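Local coordinates for protein VirX1 (Cyanophage Syn10, PDB 6QGM) that iodinates diverse substrates as a cyanophage halogenase, probably of the flavin-dependent kind, at residues P98-V102 / S103-Q107; Y165-A169 / E170-Q174; E367-V370 / Y371-Q375; R472-Y476 / D477-E481; E520-R523 / D524-G528. One frame throughout, in Å; residues are numbered along the deposited sequence.

Overall arrangement
The five contacts are all local: two turns or caps, one loop folded onto a helix start, and two helix ends. Contacts 2 and 5 are neighbours, their nearest atoms about 7 Å apart, joined through strand 74-76, which pairs with strand 164-168 and touches helix 518-527. In contact 2 the side chain of E170 lies near, without touching, a glycine-rich GxGxxG turn that is probably the flavin-binding signature of the Rossmann-type sheet. Contacts 1 and 4 have centres 19 Å apart. Contacts 3 and 4, 48 Å apart between centres within one chain, meet between subunits: the helix end of 367-375 docks on loop 472-476 of another copy.

Contact 1: residues P98-V102 / S103-Q107; sequences PSLDV and SFFSQ
D101 OD1 is gripped by two groups of S103, the hydroxyl OG and the backbone N, the latter at 2.8 Å. The backbone bond closes an Asx turn, which runs directly into a type I beta turn from V102 to F105, closed by F105 N donating to V102 O at 3.0 Å. An aspartate suits the first place because its short side chain reaches the residue two places along the chain. Its CG is anti to its own N (chi1 -173°), which puts the carboxylate beside the carbonyl side of the chain, where S103 N can reach OD1. The amide meets that oxygen nearly along the C-O axis. S103, small and polar, adds its hydroxyl to the same oxygen.

A water bridges the bend: it donates to D101 O (2.6 Å) and accepts from F104 N (3.0 Å). The ring of F105 folds back against the chain. Its first torsion of -73° sets CG beside the backbone N, and V102 CA then stands over the centre of one face, 3.7 Å from the centroid, a CH-pi contact. In the fold the turn belongs to the loop between strand 91-95 and helix 113-120; F105 also rests on F133 and V134 of helix 129-134, while F104 meets W501 edge to face. V102 CG1 lies 3.7 Å from F105 CE2, and at the ring's edge L100 CD2 approaches CZ of F105 at 4.3 Å.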
# COMPACT_ATOMS: atom_id res chain seq x y z
N PRO B 98 4.69 -17.81 -17.87
CA PRO B 98 5.25 -16.78 -17.00
C PRO B 98 4.34 -15.55 -17.05
O PRO B 98 4.05 -14.98 -16.01
CB PRO B 98 6.62 -16.53 -17.62
CG PRO B 98 6.42 -16.82 -19.11
CD PRO B 98 5.39 -17.94 -19.16
N SER B 99 3.86 -15.22 -18.26
CA SER B 99 3.18 -13.96 -18.63
C SER B 99 2.18 -14.22 -19.77
O SER B 99 2.34 -15.23 -20.46
CB SER B 99 4.16 -12.88 -19.05
OG SER B 99 4.94 -13.30 -20.16
N LEU B 100 1.18 -13.36 -19.88
CA LEU B 100 0.18 -13.34 -20.97
C LEU B 100 0.88 -12.96 -22.28
O LEU B 100 1.51 -11.88 -22.30
CB LEU B 100 -0.92 -12.32 -20.63
CG LEU B 100 -2.02 -12.79 -19.69
CD1 LEU B 100 -1.50 -12.99 -18.27
CD2 LEU B 100 -3.16 -11.79 -19.69
N ASP B 101 0.73 -13.77 -23.32
CA ASP B 101 1.16 -13.42 -24.70
C ASP B 101 0.33 -12.22 -25.20
O ASP B 101 -0.88 -12.36 -25.34
CB ASP B 101 1.04 -14.62 -25.64
CG ASP B 101 1.62 -14.37 -27.02
OD1 ASP B 101 1.69 -13.19 -27.41
OD2 ASP B 101 2.01 -15.34 -27.68
N VAL B 102 0.98 -11.10 -25.49
CA VAL B 102 0.33 -9.80 -25.85
C VAL B 102 0.17 -9.68 -27.38
O VAL B 102 -0.29 -8.63 -27.82
CB VAL B 102 1.13 -8.62 -25.27
CG1 VAL B 102 1.12 -8.64 -23.75
CG2 VAL B 102 2.55 -8.55 -25.77
N SER B 103 0.50 -10.72 -28.15
CA SER B 103 0.66 -10.67 -29.64
C SER B 103 -0.56 -10.06 -30.33
O SER B 103 -0.34 -9.24 -31.25
CB SER B 103 0.98 -12.02 -30.22
OG SER B 103 2.23 -12.48 -29.70
N PHE B 104 -1.80 -10.41 -29.93
CA PHE B 104 -3.04 -9.99 -30.63
C PHE B 104 -3.77 -8.90 -29.84
O PHE B 104 -4.91 -8.55 -30.21
CB PHE B 104 -3.93 -11.21 -30.90
CG PHE B 104 -3.35 -12.16 -31.91
CD1 PHE B 104 -2.41 -13.11 -31.53
CD2 PHE B 104 -3.72 -12.08 -33.25
CE1 PHE B 104 -1.86 -13.96 -32.47
CE2 PHE B 104 -3.17 -12.94 -34.19
CZ PHE B 104 -2.24 -13.87 -33.80
N PHE B 105 -3.13 -8.34 -28.82
CA PHE B 105 -3.71 -7.26 -27.97
C PHE B 105 -3.73 -5.95 -28.75
O PHE B 105 -2.69 -5.61 -29.29
CB PHE B 105 -2.90 -7.02 -26.70
CG PHE B 105 -3.00 -8.08 -25.63
CD1 PHE B 105 -3.58 -9.32 -25.89
CD2 PHE B 105 -2.48 -7.85 -24.37
CE1 PHE B 105 -3.64 -10.28 -24.90
CE2 PHE B 105 -2.56 -8.82 -23.38
CZ PHE B 105 -3.14 -10.03 -23.64
N SER B 106 -4.85 -5.24 -28.73
CA SER B 106 -4.94 -3.78 -29.00
C SER B 106 -3.87 -3.06 -28.17
O SER B 106 -3.75 -3.35 -26.98
CB SER B 106 -6.30 -3.24 -28.68
OG SER B 106 -6.30 -1.83 -28.60
N GLN B 107 -3.10 -2.18 -28.80
CA GLN B 107 -2.11 -1.28 -28.15
C GLN B 107 -2.80 -0.56 -26.98
O GLN B 107 -2.21 -0.54 -25.90
CB GLN B 107 -1.58 -0.25 -29.16
CG GLN B 107 -0.34 0.48 -28.68
CD GLN B 107 0.94 -0.24 -29.04
OE1 GLN B 107 1.03 -1.02 -30.01
NE2 GLN B 107 1.98 0.05 -28.27
O HOH W 1 -2.31 -12.19 -27.54

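Contact 2: residues Y165-A169 / E170-Q174; sequences YHIDA and ELFGQ
D168 and L171 slant past one another, the carboxylate of one lying against the isobutyl branch of the other: D168 OD2 is 3.5 Å from L171 CG. The aspartate's CG stands anti to its own N (chi1 173°), which swings OD1 under the first turn of the helix. There it takes L171 N at 3.1 Å in a nearly straight bond (174°), from above the carboxylate plane, and a weak second bond from E170 N. OD2 has a separate partner, a salt bridge to R289, so both oxygens of this buried acid are engaged.

On the other side of the chain, I167 and F172 meet at a slant, with CD1 of the isoleucine 4.1 Å from CG of the phenylalanine. F172 goes on to meet W67 edge to face. A169, small, touches E47 and S14. The backbone then takes up helical bonding, F172 N to D168 O (3.0 Å) and G173 N to A169 O (3.0 Å). The strand and helix axes turn through 81°, a sharp strand-to-helix junction with an aspartate N-cap, where strand 164-168 of the antiparallel sheet passes into helix 169-181.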
# COMPACT_ATOMS: atom_id res chain seq x y z
N TYR B 165 4.47 -31.41 -13.73
CA TYR B 165 4.53 -32.89 -13.67
C TYR B 165 3.38 -33.45 -12.83
O TYR B 165 2.95 -32.79 -11.87
CB TYR B 165 5.87 -33.33 -13.07
CG TYR B 165 7.08 -32.69 -13.72
CD1 TYR B 165 7.56 -31.46 -13.29
CD2 TYR B 165 7.75 -33.29 -14.76
CE1 TYR B 165 8.67 -30.86 -13.87
CE2 TYR B 165 8.85 -32.70 -15.37
CZ TYR B 165 9.31 -31.49 -14.91
OH TYR B 165 10.41 -30.92 -15.50
N HIS B 166 2.87 -34.61 -13.22
CA HIS B 166 2.09 -35.56 -12.37
C HIS B 166 3.06 -36.61 -11.84
O HIS B 166 3.81 -37.15 -12.65
CB HIS B 166 0.95 -36.22 -13.17
CG HIS B 166 0.02 -35.25 -13.82
ND1 HIS B 166 -0.08 -35.12 -15.18
CD2 HIS B 166 -0.86 -34.38 -13.29
CE1 HIS B 166 -0.99 -34.22 -15.47
NE2 HIS B 166 -1.50 -33.76 -14.32
N ILE B 167 3.10 -36.85 -10.53
CA ILE B 167 4.08 -37.77 -9.89
C ILE B 167 3.35 -38.66 -8.89
O ILE B 167 2.32 -38.23 -8.33
CB ILE B 167 5.22 -36.97 -9.22
CG1 ILE B 167 4.74 -36.22 -7.98
CG2 ILE B 167 5.88 -36.02 -10.23
CD1 ILE B 167 5.82 -35.45 -7.27
N ASP B 168 3.87 -39.87 -8.68
CA ASP B 168 3.61 -40.70 -7.48
C ASP B 168 4.56 -40.17 -6.40
O ASP B 168 5.78 -40.37 -6.55
CB ASP B 168 3.81 -42.18 -7.80
CG ASP B 168 3.74 -43.15 -6.63
OD1 ASP B 168 4.09 -42.75 -5.50
OD2 ASP B 168 3.37 -44.30 -6.85
N ALA B 169 4.03 -39.47 -5.39
CA ALA B 169 4.84 -38.71 -4.41
C ALA B 169 5.74 -39.65 -3.59
O ALA B 169 6.86 -39.24 -3.28
CB ALA B 169 3.91 -37.93 -3.53
N GLU B 170 5.28 -40.86 -3.26
CA GLU B 170 6.03 -41.81 -2.40
C GLU B 170 7.25 -42.30 -3.18
O GLU B 170 8.36 -42.31 -2.61
CB GLU B 170 5.14 -42.95 -1.90
CG GLU B 170 5.81 -43.80 -0.82
CD GLU B 170 4.91 -44.45 0.23
OE1 GLU B 170 5.02 -45.70 0.46
OE2 GLU B 170 4.10 -43.71 0.85
N LEU B 171 7.05 -42.67 -4.44
CA LEU B 171 8.15 -43.15 -5.33
C LEU B 171 9.12 -42.00 -5.61
O LEU B 171 10.33 -42.27 -5.71
CB LEU B 171 7.56 -43.72 -6.63
CG LEU B 171 6.77 -45.02 -6.48
CD1 LEU B 171 6.52 -45.61 -7.85
CD2 LEU B 171 7.48 -46.02 -5.57
N PHE B 172 8.63 -40.77 -5.70
CA PHE B 172 9.48 -39.57 -5.88
C PHE B 172 10.42 -39.45 -4.68
O PHE B 172 11.64 -39.21 -4.88
CB PHE B 172 8.65 -38.29 -6.08
CG PHE B 172 9.51 -37.08 -6.32
CD1 PHE B 172 10.29 -36.99 -7.47
CD2 PHE B 172 9.60 -36.06 -5.39
CE1 PHE B 172 11.11 -35.89 -7.70
CE2 PHE B 172 10.40 -34.95 -5.64
CZ PHE B 172 11.14 -34.87 -6.79
N GLY B 173 9.86 -39.60 -3.48
CA GLY B 173 10.63 -39.62 -2.23
C GLY B 173 11.67 -40.73 -2.26
O GLY B 173 12.83 -40.46 -1.91
N GLN B 174 11.26 -41.94 -2.64
CA GLN B 174 12.14 -43.13 -2.73
C GLN B 174 13.30 -42.83 -3.68
O GLN B 174 14.41 -43.32 -3.42
CB GLN B 174 11.34 -44.37 -3.15
CG GLN B 174 10.44 -44.89 -2.04
CD GLN B 174 11.23 -45.18 -0.79
OE1 GLN B 174 11.25 -44.37 0.14
NE2 GLN B 174 11.91 -46.30 -0.76

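Contact 3: residues E367-V370 / Y371-Q375; sequences ENLV and YLINQ
L369 and I373, one helical turn apart, make the close-packed part of this contact: CD1 of the isoleucine comes 3.9 Å from L369 CG, the two side chains running at a slant to each other. L369 also meets W337 and I373 meets C27, so branched aliphatic residues fill a place between the helix, a strand and a loop. I373 N donates to L369 O at 2.9 Å. L372 N likewise donates to N368 O (3.3 Å), and the side chains of both residues pack on F388 of helix 382-408. On another face V370 and N374 lie alongside, pointing the same way, with V370 CG1 3.4 Å from N374 ND2. That amide nitrogen is a donor to L26 O, which suits an asparagine at the point where the helix gives way to loop.

The looser part is at partly exposed E367 and past the helix end. E367 gives its carbonyl to Y371 N (2.9 Å), but its carboxylate turns away, to a long, weak ion pair with K55; Q375 N makes a weak bond to L372 O. Y371, buried at the subunit interface, carries its hydroxyl to P473 O of the second subunit, and V370 packs on Y476 there. The pattern is that of successive i to i+4 bonds at the C-terminal end of an alpha-helix, here helix 360-373, used as a docking surface between subunits.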
# COMPACT_ATOMS: atom_id res chain seq x y z
N GLU B 367 12.96 -24.50 0.55
CA GLU B 367 13.80 -23.47 -0.10
C GLU B 367 14.07 -22.32 0.87
O GLU B 367 15.22 -21.85 0.91
CB GLU B 367 13.25 -23.05 -1.46
CG GLU B 367 11.96 -22.28 -1.47
CD GLU B 367 11.31 -22.15 -2.86
OE1 GLU B 367 11.56 -23.04 -3.73
OE2 GLU B 367 10.53 -21.16 -3.06
N ASN B 368 13.08 -21.93 1.67
CA ASN B 368 13.20 -20.86 2.71
C ASN B 368 14.12 -21.30 3.86
O ASN B 368 14.85 -20.45 4.41
CB ASN B 368 11.83 -20.40 3.21
CG ASN B 368 11.01 -19.68 2.17
OD1 ASN B 368 11.52 -19.38 1.09
ND2 ASN B 368 9.75 -19.42 2.47
N LEU B 369 14.11 -22.58 4.20
CA LEU B 369 15.00 -23.16 5.24
C LEU B 369 16.44 -23.20 4.72
O LEU B 369 17.34 -22.74 5.46
CB LEU B 369 14.51 -24.56 5.61
CG LEU B 369 15.21 -25.19 6.80
CD1 LEU B 369 15.07 -24.30 8.03
CD2 LEU B 369 14.67 -26.59 7.04
N VAL B 370 16.64 -23.71 3.50
CA VAL B 370 17.96 -23.80 2.82
C VAL B 370 18.54 -22.38 2.73
O VAL B 370 19.77 -22.23 2.94
CB VAL B 370 17.86 -24.46 1.43
CG1 VAL B 370 19.12 -24.25 0.60
CG2 VAL B 370 17.58 -25.95 1.53
N TYR B 371 17.68 -21.40 2.44
CA TYR B 371 18.06 -19.98 2.27
C TYR B 371 18.67 -19.46 3.58
O TYR B 371 19.77 -18.90 3.54
CB TYR B 371 16.86 -19.15 1.80
CG TYR B 371 17.14 -17.67 1.73
CD1 TYR B 371 17.67 -17.11 0.58
CD2 TYR B 371 16.88 -16.83 2.79
CE1 TYR B 371 17.94 -15.76 0.49
CE2 TYR B 371 17.16 -15.48 2.74
CZ TYR B 371 17.69 -14.94 1.58
OH TYR B 371 17.96 -13.60 1.51
N LEU B 372 18.00 -19.69 4.71
CA LEU B 372 18.44 -19.20 6.04
C LEU B 372 19.69 -19.97 6.51
O LEU B 372 20.59 -19.34 7.10
CB LEU B 372 17.29 -19.35 7.03
CG LEU B 372 16.13 -18.37 6.85
CD1 LEU B 372 15.10 -18.56 7.94
CD2 LEU B 372 16.61 -16.93 6.86
N ILE B 373 19.75 -21.28 6.30
CA ILE B 373 20.88 -22.12 6.79
C ILE B 373 22.16 -21.76 6.01
O ILE B 373 23.23 -21.77 6.64
CB ILE B 373 20.50 -23.61 6.72
CG1 ILE B 373 19.47 -23.94 7.81
CG2 ILE B 373 21.73 -24.49 6.80
CD1 ILE B 373 18.94 -25.36 7.75
N ASN B 374 22.06 -21.42 4.72
CA ASN B 374 23.23 -21.08 3.86
C ASN B 374 23.62 -19.61 4.03
O ASN B 374 24.63 -19.20 3.45
CB ASN B 374 22.99 -21.39 2.39
CG ASN B 374 22.93 -22.88 2.14
OD1 ASN B 374 23.33 -23.67 2.99
ND2 ASN B 374 22.40 -23.26 0.99
N GLN B 375 22.88 -18.86 4.84
CA GLN B 375 23.12 -17.41 5.07
C GLN B 375 24.42 -17.25 5.89
O GLN B 375 25.36 -16.66 5.34
CB GLN B 375 21.85 -16.83 5.68
CG GLN B 375 21.71 -15.33 5.54
CD GLN B 375 21.50 -14.83 4.13
OE1 GLN B 375 22.43 -14.33 3.51
NE2 GLN B 375 20.28 -14.92 3.62

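Contact 4: residues R472-Y476 / D477-E481; sequences RPQSY and DKLSE
L479 leans back over Y476, and its atoms can be followed in order. CB stands over the ring centre, 3.9 Å from the centroid and 10° off the normal, a CH-pi contact in which the two side chains cross at about a right angle. CG is anti to the backbone N (chi1 -177°), sending the two methyls along the ring: CD1 approaches Y476 OH at 4.1 Å, and CD2 meets both Y476 CE1 (3.8 Å) and Q474 CG (4.1 Å). A leucine suits this place, since CB lies on the ring face while one methyl, CD2, fits between the ring and the aliphatic part of the glutamine.

Y476 holds CG between its own N and carbonyl carbon (chi1 61°), a crowded position that lays the ring against the helix start. Its carbonyl accepts a weak bond from L479 N; the glutamine's polar end adds a second tie, S480 OG donating to Q474 OE1 at 2.6 Å, in the carbonyl plane, while Q474 NE2 donates to N453 O. Before the bend, R472 NH2 reaches S475 O at 2.8 Å, in the guanidinium plane and on a carbonyl lone pair, tying the loop to itself.

The loop so folded joins helix 462-468 to helix 477-484 and packs against helix 113-120, where D477 forms a salt bridge with K120; S475 OG bonds Y371 O, and K478 NZ forms a salt bridge with D61, both partners being residues of the third subunit.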
# COMPACT_ATOMS: atom_id res chain seq x y z
N ARG B 472 -16.04 -10.54 -17.87
CA ARG B 472 -15.29 -9.66 -18.81
C ARG B 472 -14.96 -8.34 -18.11
O ARG B 472 -15.73 -7.88 -17.28
CB ARG B 472 -16.17 -9.39 -20.03
CG ARG B 472 -16.39 -10.63 -20.89
CD ARG B 472 -17.41 -10.39 -21.99
NE ARG B 472 -18.63 -9.80 -21.47
CZ ARG B 472 -19.49 -10.42 -20.67
NH1 ARG B 472 -19.27 -11.66 -20.28
NH2 ARG B 472 -20.58 -9.80 -20.26
N PRO B 473 -13.83 -7.68 -18.42
CA PRO B 473 -13.47 -6.42 -17.77
C PRO B 473 -14.51 -5.32 -18.01
O PRO B 473 -14.84 -4.62 -17.07
CB PRO B 473 -12.10 -6.02 -18.36
CG PRO B 473 -11.92 -6.90 -19.58
CD PRO B 473 -12.82 -8.11 -19.40
N GLN B 474 -15.00 -5.22 -19.25
CA GLN B 474 -16.20 -4.41 -19.60
C GLN B 474 -17.30 -5.38 -20.01
O GLN B 474 -17.07 -6.16 -20.95
CB GLN B 474 -15.87 -3.42 -20.72
CG GLN B 474 -14.90 -2.32 -20.27
CD GLN B 474 -13.84 -2.01 -21.31
OE1 GLN B 474 -14.12 -1.99 -22.51
NE2 GLN B 474 -12.60 -1.86 -20.84
N SER B 475 -18.42 -5.38 -19.28
CA SER B 475 -19.47 -6.42 -19.36
C SER B 475 -20.33 -6.21 -20.62
O SER B 475 -20.95 -7.18 -21.05
CB SER B 475 -20.31 -6.47 -18.10
OG SER B 475 -20.85 -5.21 -17.76
N TYR B 476 -20.35 -4.99 -21.17
CA TYR B 476 -21.15 -4.60 -22.36
C TYR B 476 -20.36 -3.61 -23.23
O TYR B 476 -19.56 -2.79 -22.70
CB TYR B 476 -22.50 -4.03 -21.95
CG TYR B 476 -22.50 -2.79 -21.09
CD1 TYR B 476 -22.06 -2.81 -19.78
CD2 TYR B 476 -23.03 -1.60 -21.57
CE1 TYR B 476 -22.08 -1.68 -18.98
CE2 TYR B 476 -23.09 -0.46 -20.78
CZ TYR B 476 -22.59 -0.50 -19.49
OH TYR B 476 -22.60 0.64 -18.74
N ASP B 477 -20.61 -3.68 -24.54
CA ASP B 477 -19.76 -3.00 -25.56
C ASP B 477 -20.00 -1.48 -25.54
O ASP B 477 -19.05 -0.72 -25.83
CB ASP B 477 -20.01 -3.57 -26.96
CG ASP B 477 -18.91 -3.17 -27.93
OD1 ASP B 477 -17.70 -3.31 -27.53
OD2 ASP B 477 -19.25 -2.71 -29.05
N LYS B 478 -21.23 -1.06 -25.23
CA LYS B 478 -21.63 0.37 -25.21
C LYS B 478 -20.72 1.15 -24.26
O LYS B 478 -20.51 2.37 -24.46
CB LYS B 478 -23.11 0.48 -24.84
CG LYS B 478 -23.66 1.89 -24.83
CD LYS B 478 -23.43 2.63 -26.15
CE LYS B 478 -23.88 4.07 -26.11
NZ LYS B 478 -24.71 4.46 -27.29
N LEU B 479 -20.18 0.45 -23.26
CA LEU B 479 -19.28 1.00 -22.21
C LEU B 479 -17.92 1.36 -22.83
O LEU B 479 -17.42 2.47 -22.58
CB LEU B 479 -19.11 -0.06 -21.12
CG LEU B 479 -18.27 0.33 -19.91
CD1 LEU B 479 -18.65 1.71 -19.41
CD2 LEU B 479 -18.44 -0.73 -18.84
N SER B 480 -17.36 0.42 -23.59
CA SER B 480 -16.12 0.56 -24.40
C SER B 480 -16.26 1.73 -25.37
O SER B 480 -15.37 2.58 -25.41
CB SER B 480 -15.84 -0.73 -25.13
OG SER B 480 -15.98 -1.87 -24.29
N GLU B 481 -17.35 1.75 -26.15
CA GLU B 481 -17.71 2.79 -27.15
C GLU B 481 -17.55 4.19 -26.54
O GLU B 481 -16.98 5.08 -27.19
CB GLU B 481 -19.17 2.58 -27.57
CG GLU B 481 -19.32 1.95 -28.93
CD GLU B 481 -20.75 1.59 -29.26
OE1 GLU B 481 -21.55 2.52 -29.59
OE2 GLU B 481 -21.08 0.37 -29.17

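Contact 5: residues E520-R523 / D524-G528; sequences EFLR and DEIYG
R523 reaches round to its neighbour D524 with two nitrogens, side-on: NE meets OD1 at 3.2 Å and NH2 meets OD2 at 3.2 Å, with a weaker third bond from NH2 to OD1. Arginine is long enough to fold back, and the bend at chi3 (62°) turns its guanidinium onto the adjacent D524, which lies alongside, pointing the same way. The planes of the two groups are 49° apart, so the grip is twisted: OD1 is met from above the carboxylate plane, whereas OD2 is met on its syn side.

The main chain is satisfied in sequence. D524 N donates to E520 O and E525 N to F521 O (2.8 Å). L522 O then serves two donors, I526 N at 2.9 Å and Y527 N at 2.8 Å, the second bond almost straight (175°). The i to i+5 bond marks a wider pi-type turn closing helix 518-527, after which G528 leaves helical angles with positive phi, a conformation glycine adopts easily.

The side chains carry their polar ends to partners farther off. E525 lays CG over the face of F521, 3.4 Å from the centroid, a CH-pi contact, and its OE1 forms a salt bridge with R148. E520 OE1 accepts from T517 N. Y527 lies beside L522, CD2 being 4.1 Å from L522 CB; its ring stacks on W287, and its hydroxyl bonds A73 O, just before strand 74-76, whose T74 and Y75 the side chain of L522 touches.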
# COMPACT_ATOMS: atom_id res chain seq x y z
N GLU B 520 3.15 -40.43 -26.66
CA GLU B 520 4.24 -40.60 -27.66
C GLU B 520 5.49 -39.87 -27.16
O GLU B 520 6.56 -40.49 -27.17
CB GLU B 520 3.82 -40.08 -29.03
CG GLU B 520 2.79 -40.95 -29.74
CD GLU B 520 2.23 -40.35 -31.02
OE1 GLU B 520 2.21 -39.10 -31.13
OE2 GLU B 520 1.93 -41.15 -31.97
N PHE B 521 5.37 -38.62 -26.70
CA PHE B 521 6.52 -37.80 -26.23
C PHE B 521 7.19 -38.53 -25.07
O PHE B 521 8.42 -38.70 -25.12
CB PHE B 521 6.10 -36.39 -25.81
CG PHE B 521 7.25 -35.45 -25.53
CD1 PHE B 521 7.92 -35.46 -24.31
CD2 PHE B 521 7.68 -34.56 -26.50
CE1 PHE B 521 8.98 -34.60 -24.07
CE2 PHE B 521 8.74 -33.70 -26.25
CZ PHE B 521 9.38 -33.72 -25.04
N LEU B 522 6.41 -38.96 -24.07
CA LEU B 522 6.93 -39.65 -22.86
C LEU B 522 7.66 -40.92 -23.30
O LEU B 522 8.79 -41.16 -22.82
CB LEU B 522 5.76 -39.95 -21.91
CG LEU B 522 5.24 -38.78 -21.07
CD1 LEU B 522 3.92 -39.14 -20.38
CD2 LEU B 522 6.27 -38.35 -20.04
N ARG B 523 7.04 -41.70 -24.20
CA ARG B 523 7.54 -43.01 -24.66
C ARG B 523 8.91 -42.82 -25.33
O ARG B 523 9.84 -43.58 -25.00
CB ARG B 523 6.54 -43.66 -25.61
CG ARG B 523 6.92 -45.07 -26.05
CD ARG B 523 6.06 -45.53 -27.21
NE ARG B 523 6.30 -44.66 -28.34
CZ ARG B 523 5.45 -44.46 -29.35
NH1 ARG B 523 4.29 -45.11 -29.39
NH2 ARG B 523 5.75 -43.59 -30.30
N ASP B 524 9.03 -41.81 -26.20
CA ASP B 524 10.20 -41.60 -27.10
C ASP B 524 11.28 -40.80 -26.36
O ASP B 524 12.45 -41.17 -26.51
CB ASP B 524 9.76 -40.95 -28.41
CG ASP B 524 8.80 -41.82 -29.20
OD1 ASP B 524 8.94 -43.06 -29.12
OD2 ASP B 524 7.90 -41.26 -29.87
N GLU B 525 10.91 -39.79 -25.56
CA GLU B 525 11.88 -38.83 -24.95
C GLU B 525 12.31 -39.26 -23.53
O GLU B 525 13.44 -38.95 -23.17
CB GLU B 525 11.27 -37.43 -24.86
CG GLU B 525 10.68 -36.91 -26.14
CD GLU B 525 11.64 -36.76 -27.31
OE1 GLU B 525 12.72 -36.20 -27.11
OE2 GLU B 525 11.31 -37.25 -28.41
N ILE B 526 11.42 -39.86 -22.74
CA ILE B 526 11.64 -40.04 -21.27
C ILE B 526 11.76 -41.52 -20.92
O ILE B 526 12.79 -41.89 -20.35
CB ILE B 526 10.52 -39.36 -20.44
CG1 ILE B 526 10.58 -37.83 -20.51
CG2 ILE B 526 10.51 -39.87 -19.01
CD1 ILE B 526 11.93 -37.18 -20.31
N TYR B 527 10.73 -42.32 -21.24
CA TYR B 527 10.62 -43.74 -20.83
C TYR B 527 11.48 -44.59 -21.78
O TYR B 527 12.38 -45.29 -21.26
CB TYR B 527 9.14 -44.13 -20.71
CG TYR B 527 8.48 -43.61 -19.45
CD1 TYR B 527 8.47 -44.36 -18.28
CD2 TYR B 527 7.86 -42.37 -19.42
CE1 TYR B 527 7.88 -43.89 -17.12
CE2 TYR B 527 7.26 -41.89 -18.27
CZ TYR B 527 7.28 -42.65 -17.11
OH TYR B 527 6.71 -42.18 -15.97
N GLY B 528 11.31 -44.46 -23.09
CA GLY B 528 11.97 -45.32 -24.09
C GLY B 528 11.21 -46.62 -24.29
O GLY B 528 11.81 -47.57 -24.81